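Trans-4-hydroxy-L-proline dehydratase (Clostridioides difficile 70-100-2010, PDB 6VXC) catalyses the radical dehydration of trans-4-hydroxy-L-proline to (S)-1-pyrroline-5-carboxylate, as a glycyl radical enzyme of anaerobic hydroxyproline breakdown. Local coordinates at residues A[64-69]-A[537-542]; A[101-106]-A[291-295]; A[223-228]-A[542-546]; A[461-465]-A[558-564]. All blocks are in the same frame, centred on the assembly; numbering follows the deposited sequence.

Contact 1: A[64-69]-A[537-542]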
loop_
_atom_site.group_PDB
_atom_site.type_symbol
_atom_site.label_atom_id
_atom_site.label_comp_id
_atom_site.label_asym_id
_atom_site.label_seq_id
_atom_site.Cartn_x
_atom_site.Cartn_y
_atom_site.Cartn_z
ATOM N N ILE A 64 13.771 25.229 -1.578
ATOM C CA ILE A 64 12.553 24.442 -1.817
ATOM C C ILE A 64 11.984 23.842 -0.540
ATOM O O ILE A 64 10.761 23.859 -0.372
ATOM C CB ILE A 64 12.798 23.398 -2.913
ATOM C CG1 ILE A 64 13.033 24.120 -4.247
ATOM C CG2 ILE A 64 11.587 22.489 -3.032
ATOM C CD1 ILE A 64 13.458 23.220 -5.372
ATOM N N PRO A 65 12.772 23.305 0.386
ATOM C CA PRO A 65 12.150 22.808 1.626
ATOM C C PRO A 65 11.344 23.872 2.354
ATOM O O PRO A 65 10.226 23.597 2.808
ATOM C CB PRO A 65 13.340 22.298 2.453
ATOM C CG PRO A 65 14.567 22.627 1.670
ATOM C CD PRO A 65 14.184 22.927 0.272
ATOM N N VAL A 66 11.866 25.094 2.456
ATOM C CA VAL A 66 11.108 26.163 3.093
ATOM C C VAL A 66 9.872 26.511 2.269
ATOM O O VAL A 66 8.804 26.794 2.821
ATOM C CB VAL A 66 12.009 27.387 3.331
ATOM C CG1 VAL A 66 11.180 28.578 3.784
ATOM C CG2 VAL A 66 13.077 27.064 4.378
ATOM N N LEU A 67 9.994 26.502 0.940
ATOM C CA LEU A 67 8.833 26.753 0.088
ATOM C C LEU A 67 7.710 25.754 0.358
ATOM O O LEU A 67 6.540 26.133 0.456
ATOM C CB LEU A 67 9.240 26.719 -1.386
ATOM C CG LEU A 67 8.128 26.793 -2.435
ATOM C CD1 LEU A 67 7.317 28.039 -2.274
ATOM C CD2 LEU A 67 8.758 26.783 -3.799
ATOM N N ARG A 68 8.041 24.468 0.453
ATOM C CA ARG A 68 7.018 23.472 0.759
ATOM C C ARG A 68 6.391 23.729 2.128
ATOM O O ARG A 68 5.167 23.682 2.282
ATOM C CB ARG A 68 7.626 22.070 0.716
ATOM C CG ARG A 68 8.216 21.667 -0.629
ATOM C CD ARG A 68 7.154 21.599 -1.712
ATOM N NE ARG A 68 6.062 20.711 -1.333
ATOM C CZ ARG A 68 4.899 20.641 -1.968
ATOM N NH1 ARG A 68 3.969 19.815 -1.535
ATOM N NH2 ARG A 68 4.663 21.412 -3.028
ATOM N N ALA A 69 7.216 24.016 3.135
ATOM C CA ALA A 69 6.690 24.252 4.479
ATOM C C ALA A 69 5.805 25.498 4.523
ATOM O O ALA A 69 4.718 25.483 5.114
ATOM C CB ALA A 69 7.844 24.370 5.472
ATOM N N LYS A 537 14.663 16.584 -4.286
ATOM C CA LYS A 537 14.851 18.016 -4.508
ATOM C C LYS A 537 13.523 18.758 -4.577
ATOM O O LYS A 537 13.427 19.886 -4.090
ATOM C CB LYS A 537 15.644 18.267 -5.801
ATOM C CG LYS A 537 17.084 17.769 -5.780
ATOM C CD LYS A 537 17.741 17.853 -7.174
ATOM C CE LYS A 537 19.233 17.504 -7.128
ATOM N NZ LYS A 537 20.036 18.509 -6.357
ATOM N N HIS A 538 12.497 18.163 -5.184
ATOM C CA HIS A 538 11.259 18.876 -5.452
ATOM C C HIS A 538 10.075 18.399 -4.619
ATOM O O HIS A 538 9.034 19.054 -4.635
ATOM C CB HIS A 538 10.905 18.766 -6.946
ATOM C CG HIS A 538 12.019 19.207 -7.848
ATOM N ND1 HIS A 538 12.305 20.533 -8.082
ATOM C CD2 HIS A 538 12.931 18.497 -8.551
ATOM C CE1 HIS A 538 13.344 20.621 -8.895
ATOM N NE2 HIS A 538 13.743 19.399 -9.196
ATOM N N MET A 539 10.196 17.289 -3.902
ATOM C CA MET A 539 9.133 16.855 -2.996
ATOM C C MET A 539 9.620 16.705 -1.561
ATOM O O MET A 539 9.271 15.716 -0.907
ATOM C CB MET A 539 8.555 15.508 -3.426
ATOM C CG MET A 539 7.793 15.471 -4.718
ATOM S SD MET A 539 7.222 13.765 -4.933
ATOM C CE MET A 539 7.161 13.636 -6.713
ATOM N N PRO A 540 10.431 17.618 -1.032
ATOM C CA PRO A 540 10.797 17.493 0.377
ATOM C C PRO A 540 9.535 17.556 1.214
ATOM O O PRO A 540 8.540 18.163 0.829
ATOM C CB PRO A 540 11.713 18.696 0.625
ATOM C CG PRO A 540 11.305 19.694 -0.394
ATOM C CD PRO A 540 10.906 18.889 -1.609
ATOM N N CYS A 541 9.547 16.860 2.335
ATOM C CA CYS A 541 8.364 16.763 3.186
ATOM C C CYS A 541 8.750 17.133 4.608
ATOM O O CYS A 541 8.926 16.259 5.460
ATOM C CB CYS A 541 7.736 15.366 3.091
ATOM S SG CYS A 541 8.933 13.997 3.207
ATOM N N PRO A 542 8.882 18.433 4.904
ATOM C CA PRO A 542 9.287 18.835 6.263
ATOM C C PRO A 542 8.338 18.347 7.345
ATOM O O PRO A 542 8.803 18.018 8.442
ATOM C CB PRO A 542 9.307 20.371 6.212
ATOM C CG PRO A 542 9.130 20.743 4.788
ATOM C CD PRO A 542 8.577 19.574 4.034
HETATM O O HOH W 1 5.804 18.957 0.735
#
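The ring of Pro540 lies across the first turn of the helix that begins at Ile64, its CG 3.7 Å from Arg68 CG and 3.8 Å from Pro65 CA. Ile64 crosses the same ring at about a right angle. Ile64 CG2, turned anti to the backbone N (chi1 -67° for CG1), passes 3.4 Å from Lys537 O, while Ile64 CD1 reaches on to His538 ND1 at 4.0 Å. A branched aliphatic side chain suits this place, since one arm fills the angle beside the proline and the other reaches along the last residues of helix 506-538. Two residues on from Pro540, Pro542 sets its CG 3.9 Å from Ala69 CB, where a methyl leaves room for a second ring. Arg68 lends its methylenes to Pro540, and the bend at chi2 and chi3 brings its NE to water 1 at 2.7 Å; that water donates in turn to Pro540 O, the carbonyl of a buried residue in the inter-helix loop. At its other nitrogens the guanidinium bonds to Tyr55 (NH2) and forms a salt bridge with Glu105 (NH1). The contact thus seats the link between helices 506-538 and 542-546 on helix 64-78, with helix 214-248 touching both Pro65 and Pro542 and helix 46-58 lying against Arg68.

Contact 2: A[101-106]-A[291-295]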
loop_
_atom_site.group_PDB
_atom_site.type_symbol
_atom_site.label_atom_id
_atom_site.label_comp_id
_atom_site.label_asym_id
_atom_site.label_seq_id
_atom_site.Cartn_x
_atom_site.Cartn_y
_atom_site.Cartn_z
ATOM N N PRO A 101 -8.535 15.970 -2.238
ATOM C CA PRO A 101 -7.765 17.103 -2.754
ATOM C C PRO A 101 -7.008 16.689 -4.008
ATOM O O PRO A 101 -6.893 15.506 -4.332
ATOM C CB PRO A 101 -6.798 17.440 -1.617
ATOM C CG PRO A 101 -7.290 16.668 -0.430
ATOM C CD PRO A 101 -8.006 15.476 -0.962
ATOM N N THR A 102 -6.481 17.689 -4.720
ATOM C CA THR A 102 -5.601 17.457 -5.857
ATOM C C THR A 102 -4.208 17.979 -5.558
ATOM O O THR A 102 -4.014 18.864 -4.721
ATOM C CB THR A 102 -6.093 18.124 -7.147
ATOM O OG1 THR A 102 -6.114 19.539 -6.974
ATOM C CG2 THR A 102 -7.470 17.634 -7.538
ATOM N N TYR A 103 -3.241 17.445 -6.294
ATOM C CA TYR A 103 -1.825 17.664 -6.018
ATOM C C TYR A 103 -1.102 18.012 -7.319
ATOM O O TYR A 103 -0.301 17.226 -7.832
ATOM C CB TYR A 103 -1.228 16.429 -5.338
ATOM C CG TYR A 103 -1.933 16.065 -4.030
ATOM C CD1 TYR A 103 -3.139 15.377 -4.039
ATOM C CD2 TYR A 103 -1.411 16.444 -2.802
ATOM C CE1 TYR A 103 -3.797 15.058 -2.868
ATOM C CE2 TYR A 103 -2.075 16.118 -1.605
ATOM C CZ TYR A 103 -3.267 15.422 -1.652
ATOM O OH TYR A 103 -3.955 15.090 -0.486
ATOM N N PRO A 104 -1.352 19.205 -7.870
ATOM C CA PRO A 104 -0.762 19.563 -9.174
ATOM C C PRO A 104 0.750 19.756 -9.148
ATOM O O PRO A 104 1.367 19.764 -10.219
ATOM C CB PRO A 104 -1.478 20.869 -9.531
ATOM C CG PRO A 104 -1.854 21.463 -8.209
ATOM C CD PRO A 104 -2.188 20.287 -7.323
ATOM N N GLU A 105 1.375 19.877 -7.971
ATOM C CA GLU A 105 2.831 19.879 -7.920
ATOM C C GLU A 105 3.416 18.530 -8.311
ATOM O O GLU A 105 4.608 18.450 -8.634
ATOM C CB GLU A 105 3.331 20.270 -6.530
ATOM C CG GLU A 105 2.939 19.288 -5.421
ATOM C CD GLU A 105 1.676 19.704 -4.712
ATOM O OE1 GLU A 105 1.779 20.142 -3.545
ATOM O OE2 GLU A 105 0.595 19.653 -5.334
ATOM N N ILE A 106 2.613 17.472 -8.235
ATOM C CA ILE A 106 3.032 16.124 -8.590
ATOM C C ILE A 106 2.473 15.770 -9.959
ATOM O O ILE A 106 3.222 15.425 -10.872
ATOM C CB ILE A 106 2.564 15.103 -7.538
ATOM C CG1 ILE A 106 3.158 15.432 -6.167
ATOM C CG2 ILE A 106 2.939 13.678 -7.973
ATOM C CD1 ILE A 106 2.513 14.638 -5.038
ATOM N N THR A 291 -0.848 13.621 4.703
ATOM C CA THR A 291 -1.491 13.276 3.441
ATOM C C THR A 291 -2.015 14.491 2.689
ATOM O O THR A 291 -2.468 14.342 1.555
ATOM C CB THR A 291 -2.628 12.253 3.647
ATOM O OG1 THR A 291 -3.657 12.818 4.457
ATOM C CG2 THR A 291 -2.088 10.978 4.295
ATOM N N THR A 292 -1.999 15.678 3.287
ATOM C CA THR A 292 -2.219 16.881 2.499
ATOM C C THR A 292 -0.932 17.632 2.191
ATOM O O THR A 292 -0.924 18.438 1.262
ATOM C CB THR A 292 -3.236 17.825 3.174
ATOM O OG1 THR A 292 -2.826 18.147 4.502
ATOM C CG2 THR A 292 -4.645 17.221 3.167
ATOM N N GLU A 293 0.147 17.385 2.934
ATOM C CA GLU A 293 1.472 17.845 2.527
ATOM C C GLU A 293 1.830 17.320 1.134
ATOM O O GLU A 293 2.263 18.082 0.264
ATOM C CB GLU A 293 2.509 17.400 3.570
ATOM C CG GLU A 293 3.961 17.627 3.173
ATOM C CD GLU A 293 4.984 17.362 4.307
ATOM O OE1 GLU A 293 5.023 16.239 4.868
ATOM O OE2 GLU A 293 5.773 18.294 4.620
ATOM N N LEU A 294 1.636 16.022 0.905
ATOM C CA LEU A 294 1.894 15.382 -0.378
ATOM C C LEU A 294 0.910 14.236 -0.556
ATOM O O LEU A 294 0.396 13.693 0.419
ATOM C CB LEU A 294 3.326 14.846 -0.462
ATOM C CG LEU A 294 4.448 15.878 -0.583
ATOM C CD1 LEU A 294 5.780 15.232 -0.235
ATOM C CD2 LEU A 294 4.464 16.524 -1.972
ATOM N N ASN A 295 0.688 13.841 -1.812
ATOM C CA ASN A 295 -0.164 12.686 -2.135
ATOM C C ASN A 295 0.658 11.405 -2.000
ATOM O O ASN A 295 1.078 10.791 -2.984
ATOM C CB ASN A 295 -0.741 12.806 -3.540
ATOM C CG ASN A 295 -1.614 11.614 -3.903
ATOM O OD1 ASN A 295 -1.969 10.811 -3.038
ATOM N ND2 ASN A 295 -2.008 11.520 -5.174
#
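Tyr103 meets Asn295 from its first side-chain carbon onward: its CB lies 4.1 Å from Asn295 CB, and the ring that follows has that same methylene over its centre, in a CH-pi contact with Asn295 CB 3.5 Å from the centroid. Further along one side of the ring, Tyr103 CD2 comes to 3.5 Å from Asn295 N, and CE2 passes close to the backbone of Leu294, with Thr292 O at the ring edge. At the tip, Tyr103 OH donates to Thr291 O over 2.6 Å, in the carbonyl plane and at a C=O...donor angle of 153°. Tyrosine suits the place because its flat ring offers a face to Asn295 while its hydroxyl reaches the Thr291 carbonyl, in the last turn of the helix.

Helix 276-293 ends here, Leu294 being the first residue to leave helical angles, so the aromatic side chain binds the C-terminal end of this helix, within the pyruvate formate-lyase-like region, to the loop between strand 99-101 and helix 111-119. Asn295 presents its CB to the ring with CG anti to the backbone N (chi1 179°), and its amide, 29° from the ring plane, is held through OD1 by Arg176. Beside it, Ile106 CD1 packs 4.1 Å from Leu294 CD2 and 4.0 Å from Asn295 CB, an aliphatic complement to the aromatic contact. The carboxylate of Glu105, close by, makes a salt bridge with Arg47, whose NE also bonds to Thr292 O.

Contact 3: A[223-228]-A[542-546]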
loop_
_atom_site.group_PDB
_atom_site.type_symbol
_atom_site.label_atom_id
_atom_site.label_comp_id
_atom_site.label_asym_id
_atom_site.label_seq_id
_atom_site.Cartn_x
_atom_site.Cartn_y
_atom_site.Cartn_z
ATOM N N ALA A 223 12.665 24.466 7.517
ATOM C CA ALA A 223 11.388 24.009 6.990
ATOM C C ALA A 223 10.615 23.197 8.029
ATOM O O ALA A 223 9.396 23.338 8.158
ATOM C CB ALA A 223 11.606 23.194 5.715
ATOM N N MET A 224 11.309 22.330 8.767
ATOM C CA MET A 224 10.635 21.534 9.788
ATOM C C MET A 224 9.991 22.419 10.842
ATOM O O MET A 224 8.886 22.126 11.317
ATOM C CB MET A 224 11.610 20.545 10.428
ATOM C CG MET A 224 12.035 19.414 9.508
ATOM S SD MET A 224 13.197 18.313 10.325
ATOM C CE MET A 224 14.416 18.121 9.056
ATOM N N ALA A 225 10.675 23.504 11.228
ATOM C CA ALA A 225 10.128 24.429 12.221
ATOM C C ALA A 225 8.849 25.091 11.724
ATOM O O ALA A 225 7.887 25.265 12.485
ATOM C CB ALA A 225 11.178 25.484 12.585
ATOM N N ILE A 226 8.824 25.476 10.454
ATOM C CA ILE A 226 7.616 26.050 9.882
ATOM C C ILE A 226 6.490 25.019 9.854
ATOM O O ILE A 226 5.329 25.346 10.105
ATOM C CB ILE A 226 7.922 26.625 8.486
ATOM C CG1 ILE A 226 8.866 27.845 8.618
ATOM C CG2 ILE A 226 6.632 26.962 7.770
ATOM C CD1 ILE A 226 9.528 28.275 7.313
ATOM N N ALA A 227 6.815 23.762 9.546
ATOM C CA ALA A 227 5.800 22.710 9.575
ATOM C C ALA A 227 5.206 22.541 10.974
ATOM O O ALA A 227 4.001 22.299 11.115
ATOM C CB ALA A 227 6.401 21.395 9.073
ATOM N N CYS A 228 6.037 22.646 12.017
ATOM C CA CYS A 228 5.529 22.579 13.390
ATOM C C CYS A 228 4.524 23.690 13.659
ATOM O O CYS A 228 3.459 23.452 14.243
ATOM C CB CYS A 228 6.674 22.664 14.403
ATOM S SG CYS A 228 7.807 21.254 14.476
ATOM N N PRO A 542 8.882 18.433 4.904
ATOM C CA PRO A 542 9.287 18.835 6.263
ATOM C C PRO A 542 8.338 18.347 7.345
ATOM O O PRO A 542 8.803 18.018 8.442
ATOM C CB PRO A 542 9.307 20.371 6.212
ATOM C CG PRO A 542 9.130 20.743 4.788
ATOM C CD PRO A 542 8.577 19.574 4.034
ATOM N N LEU A 543 7.032 18.279 7.095
ATOM C CA LEU A 543 6.157 17.787 8.158
ATOM C C LEU A 543 6.474 16.330 8.479
ATOM O O LEU A 543 6.770 15.992 9.626
ATOM C CB LEU A 543 4.677 17.961 7.795
ATOM C CG LEU A 543 3.691 17.395 8.834
ATOM C CD1 LEU A 543 3.889 18.087 10.195
ATOM C CD2 LEU A 543 2.217 17.535 8.387
ATOM N N MET A 544 6.500 15.458 7.469
ATOM C CA MET A 544 6.827 14.061 7.756
ATOM C C MET A 544 8.175 13.939 8.465
ATOM O O MET A 544 8.334 13.115 9.374
ATOM C CB MET A 544 6.817 13.225 6.474
ATOM C CG MET A 544 7.132 11.740 6.703
ATOM S SD MET A 544 5.763 10.867 7.517
ATOM C CE MET A 544 4.590 10.856 6.168
ATOM N N SER A 545 9.151 14.769 8.081
ATOM C CA SER A 545 10.473 14.670 8.684
ATOM C C SER A 545 10.438 14.908 10.190
ATOM O O SER A 545 11.263 14.348 10.915
ATOM C CB SER A 545 11.436 15.647 8.007
ATOM O OG SER A 545 11.549 15.368 6.620
ATOM N N THR A 546 9.514 15.739 10.684
ATOM C CA THR A 546 9.512 16.055 12.111
ATOM C C THR A 546 9.207 14.843 12.981
ATOM O O THR A 546 9.582 14.836 14.154
ATOM C CB THR A 546 8.499 17.159 12.440
ATOM O OG1 THR A 546 7.169 16.691 12.158
ATOM C CG2 THR A 546 8.795 18.466 11.649
#
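Ala227 CB rests on the backbone of Leu543, 3.7 Å from its CA, and lies 4.0 Å from Leu543 CB. One turn earlier, Ala223 CB meets the ring of Pro542, with Pro542 CG at 3.6 Å and CB beside it, and Ala223 O lies against the CB of the same ring. Alanines suit both positions because a methyl lets the backbones close in, to 4.6 Å between the CA atoms of Met224 and Pro542. Met224 reaches along the other flank: its CB lies 3.7 Å from Thr546 CG2, the two side chains sliding past each other in opposite directions, and its SD touches Ser545 CB at 3.9 Å. An unbranched, flexible thioether can follow the curve of a short helix in this way.

The arrangement is a nearly perpendicular helix crossing: the axes of 223-228 and 542-546 approach to 8.1 Å at a crossing angle of -87°, so the short helix lies across the long helix 214-248 and meets it over little more than one turn. Proline is well placed in its first turn, where the missing N-H costs no helical bond.

Behind this first shell, Thr546 is fixed by the backbone of its own segment. With chi1 at 64°, OG1 turns back to donate to Leu543 O in the carbonyl plane, which leaves CG2 facing Met224 and Cys228 SG. Leu543 O also accepts from Thr546 N. Ser545 OG bonds to Cys541 O and Tyr558 N, while Glu293 receives the N-H groups of Leu543 and Met544 at the start of the helix. Farther out, Phe192 of helix 192-205 packs on Leu543 and Thr546.

Contact 4: A[461-465]-A[558-564]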
loop_
_atom_site.group_PDB
_atom_site.type_symbol
_atom_site.label_atom_id
_atom_site.label_comp_id
_atom_site.label_asym_id
_atom_site.label_seq_id
_atom_site.Cartn_x
_atom_site.Cartn_y
_atom_site.Cartn_z
ATOM N N GLY A 461 8.091 4.393 11.787
ATOM C CA GLY A 461 8.605 5.633 12.339
ATOM C C GLY A 461 10.107 5.822 12.252
ATOM O O GLY A 461 10.609 6.829 12.750
ATOM N N LYS A 462 10.849 4.889 11.653
ATOM C CA LYS A 462 12.300 5.019 11.592
ATOM C C LYS A 462 12.867 4.699 10.207
ATOM O O LYS A 462 14.093 4.610 10.060
ATOM C CB LYS A 462 12.966 4.108 12.618
ATOM C CG LYS A 462 12.600 4.346 14.073
ATOM C CD LYS A 462 13.172 3.231 14.938
ATOM C CE LYS A 462 13.232 3.609 16.422
ATOM N NZ LYS A 462 11.993 4.262 16.869
ATOM N N GLU A 463 12.024 4.517 9.195
ATOM C CA GLU A 463 12.483 4.000 7.916
ATOM C C GLU A 463 11.736 4.681 6.787
ATOM O O GLU A 463 10.531 4.921 6.878
ATOM C CB GLU A 463 12.290 2.462 7.830
ATOM C CG GLU A 463 12.767 1.860 6.521
ATOM C CD GLU A 463 12.724 0.335 6.494
ATOM O OE1 GLU A 463 12.094 -0.275 7.394
ATOM O OE2 GLU A 463 13.327 -0.257 5.569
ATOM N N ALA A 464 12.464 4.997 5.728
ATOM C CA ALA A 464 11.875 5.228 4.420
ATOM C C ALA A 464 12.051 3.941 3.628
ATOM O O ALA A 464 13.177 3.550 3.302
ATOM C CB ALA A 464 12.533 6.414 3.722
ATOM N N TYR A 465 10.948 3.263 3.343
ATOM C CA TYR A 465 10.979 2.018 2.575
ATOM C C TYR A 465 10.019 2.221 1.414
ATOM O O TYR A 465 8.804 2.094 1.567
ATOM C CB TYR A 465 10.649 0.777 3.433
ATOM C CG TYR A 465 9.374 0.772 4.281
ATOM C CD1 TYR A 465 9.235 1.625 5.370
ATOM C CD2 TYR A 465 8.360 -0.167 4.052
ATOM C CE1 TYR A 465 8.081 1.601 6.172
ATOM C CE2 TYR A 465 7.224 -0.206 4.842
ATOM C CZ TYR A 465 7.085 0.677 5.901
ATOM O OH TYR A 465 5.941 0.632 6.680
ATOM N N TYR A 558 13.232 13.769 5.363
ATOM C CA TYR A 558 12.853 12.372 5.142
ATOM C C TYR A 558 12.980 11.977 3.676
ATOM O O TYR A 558 13.388 10.854 3.364
ATOM C CB TYR A 558 11.421 12.155 5.649
ATOM C CG TYR A 558 10.800 10.811 5.338
ATOM C CD1 TYR A 558 10.989 9.728 6.174
ATOM C CD2 TYR A 558 9.965 10.653 4.238
ATOM C CE1 TYR A 558 10.399 8.501 5.897
ATOM C CE2 TYR A 558 9.377 9.444 3.957
ATOM C CZ TYR A 558 9.595 8.376 4.782
ATOM O OH TYR A 558 8.992 7.189 4.470
ATOM N N GLN A 559 12.655 12.891 2.761
ATOM C CA GLN A 559 12.689 12.567 1.339
ATOM C C GLN A 559 14.102 12.494 0.771
ATOM O O GLN A 559 14.255 12.150 -0.398
ATOM C CB GLN A 559 11.865 13.575 0.541
ATOM C CG GLN A 559 11.106 12.986 -0.648
ATOM C CD GLN A 559 9.810 12.291 -0.239
ATOM O OE1 GLN A 559 9.823 11.150 0.215
ATOM N NE2 GLN A 559 8.683 12.985 -0.398
ATOM N N ARG A 560 15.144 12.780 1.545
ATOM C CA ARG A 560 16.481 12.615 0.991
ATOM C C ARG A 560 17.396 11.837 1.927
ATOM O O ARG A 560 18.615 11.988 1.866
ATOM C CB ARG A 560 17.110 13.959 0.610
ATOM C CG ARG A 560 17.489 14.893 1.754
ATOM C CD ARG A 560 18.087 16.214 1.220
ATOM N NE ARG A 560 18.518 17.095 2.302
ATOM C CZ ARG A 560 19.729 17.081 2.849
ATOM N NH1 ARG A 560 20.650 16.233 2.414
ATOM N NH2 ARG A 560 20.023 17.925 3.831
ATOM N N GLY A 561 16.830 10.982 2.778
ATOM C CA GLY A 561 17.613 10.053 3.560
ATOM C C GLY A 561 17.698 10.319 5.048
ATOM O O GLY A 561 18.546 9.720 5.708
ATOM N N GLY A 562 16.874 11.215 5.593
ATOM C CA GLY A 562 16.904 11.493 7.022
ATOM C C GLY A 562 16.477 10.331 7.911
ATOM O O GLY A 562 16.851 10.296 9.088
ATOM N N ALA A 563 15.698 9.391 7.387
ATOM C CA ALA A 563 15.276 8.248 8.188
ATOM C C ALA A 563 16.480 7.432 8.649
ATOM O O ALA A 563 17.517 7.380 7.979
ATOM C CB ALA A 563 14.338 7.356 7.377
ATOM N N ARG A 564 16.332 6.769 9.802
ATOM C CA ARG A 564 17.411 5.912 10.290
ATOM C C ARG A 564 17.734 4.809 9.286
ATOM O O ARG A 564 18.897 4.448 9.106
ATOM C CB ARG A 564 17.056 5.293 11.646
ATOM C CG ARG A 564 18.146 4.382 12.228
ATOM C CD ARG A 564 17.799 3.956 13.669
ATOM N NE ARG A 564 17.606 5.119 14.529
ATOM C CZ ARG A 564 17.166 5.092 15.788
ATOM N NH1 ARG A 564 16.850 3.940 16.378
ATOM N NH2 ARG A 564 17.034 6.234 16.457
HETATM O O HOH W 2 8.496 4.705 3.976
#
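Ala464 CB touches two partners, 3.7 Å from Tyr558 CZ and 4.2 Å from Ala563 CB. The Ala563 methyl also presses on the strand backbone, 3.4 Å from Ala464 N, and small side chains suit both positions because the two chains run close here. Tyr558 arrives with CG anti to the backbone N (chi1 172°), which carries its hydroxyl over to the strand. There Tyr558 OH lies 3.5 Å from Ala464 CA and 2.6 Å from water 2 in a hydrogen bond, and the same water takes the N-H of Tyr465; Glu463 O stands at the ring edge, near its plane.

The other end opens to the surface. Lys462 and Arg564 run side by side in the same direction, Lys462 CD over one face of the guanidinium and Lys462 CE 3.6 Å from Arg564 NH1, so the lysine meets the guanidinium with its methylenes rather than its ammonium. The charged ends, Lys462 NZ and Arg564 NH1, stay 4.9 Å apart, and each has acidic partners: Asp549 for Lys462, Asp550 and Asp445 for Arg564.

The loop leads directly into strand 565-573, parallel partner of strand 463-472 in a three-stranded sheet. Glu463, whose side chain is about 9 Å from that of Glu456, the probable proton acceptor, bonds to Lys441, Thr567 and Cys459. Apolar methyls and a water thus close the buried end, whereas the neighbouring aspartates would probably offset the like charges at the exposed one.

Overall arrangement
All four contacts lie within the pyruvate formate-lyase-like region, and each touches the other three. Contacts 2 and 3 are fully buried; contact 1 is partly buried, with exposed Lys537 at one end, and contact 4 has a buried centre and a charged outer end. Contacts 1 and 3 share Pro542 and set successive parts of one chain region against helices 64-78 and 214-248, mainly by apolar packing. Contact 2, nested along the chain inside the loop closed by contact 1, differs in its direct tyrosine-to-carbonyl bond and meets that contact through the Arg68-Glu105 salt bridge. Contact 4 joins a strand of the three-stranded sheet to a loop, and reaches contact 3 through Ser545 and Tyr558.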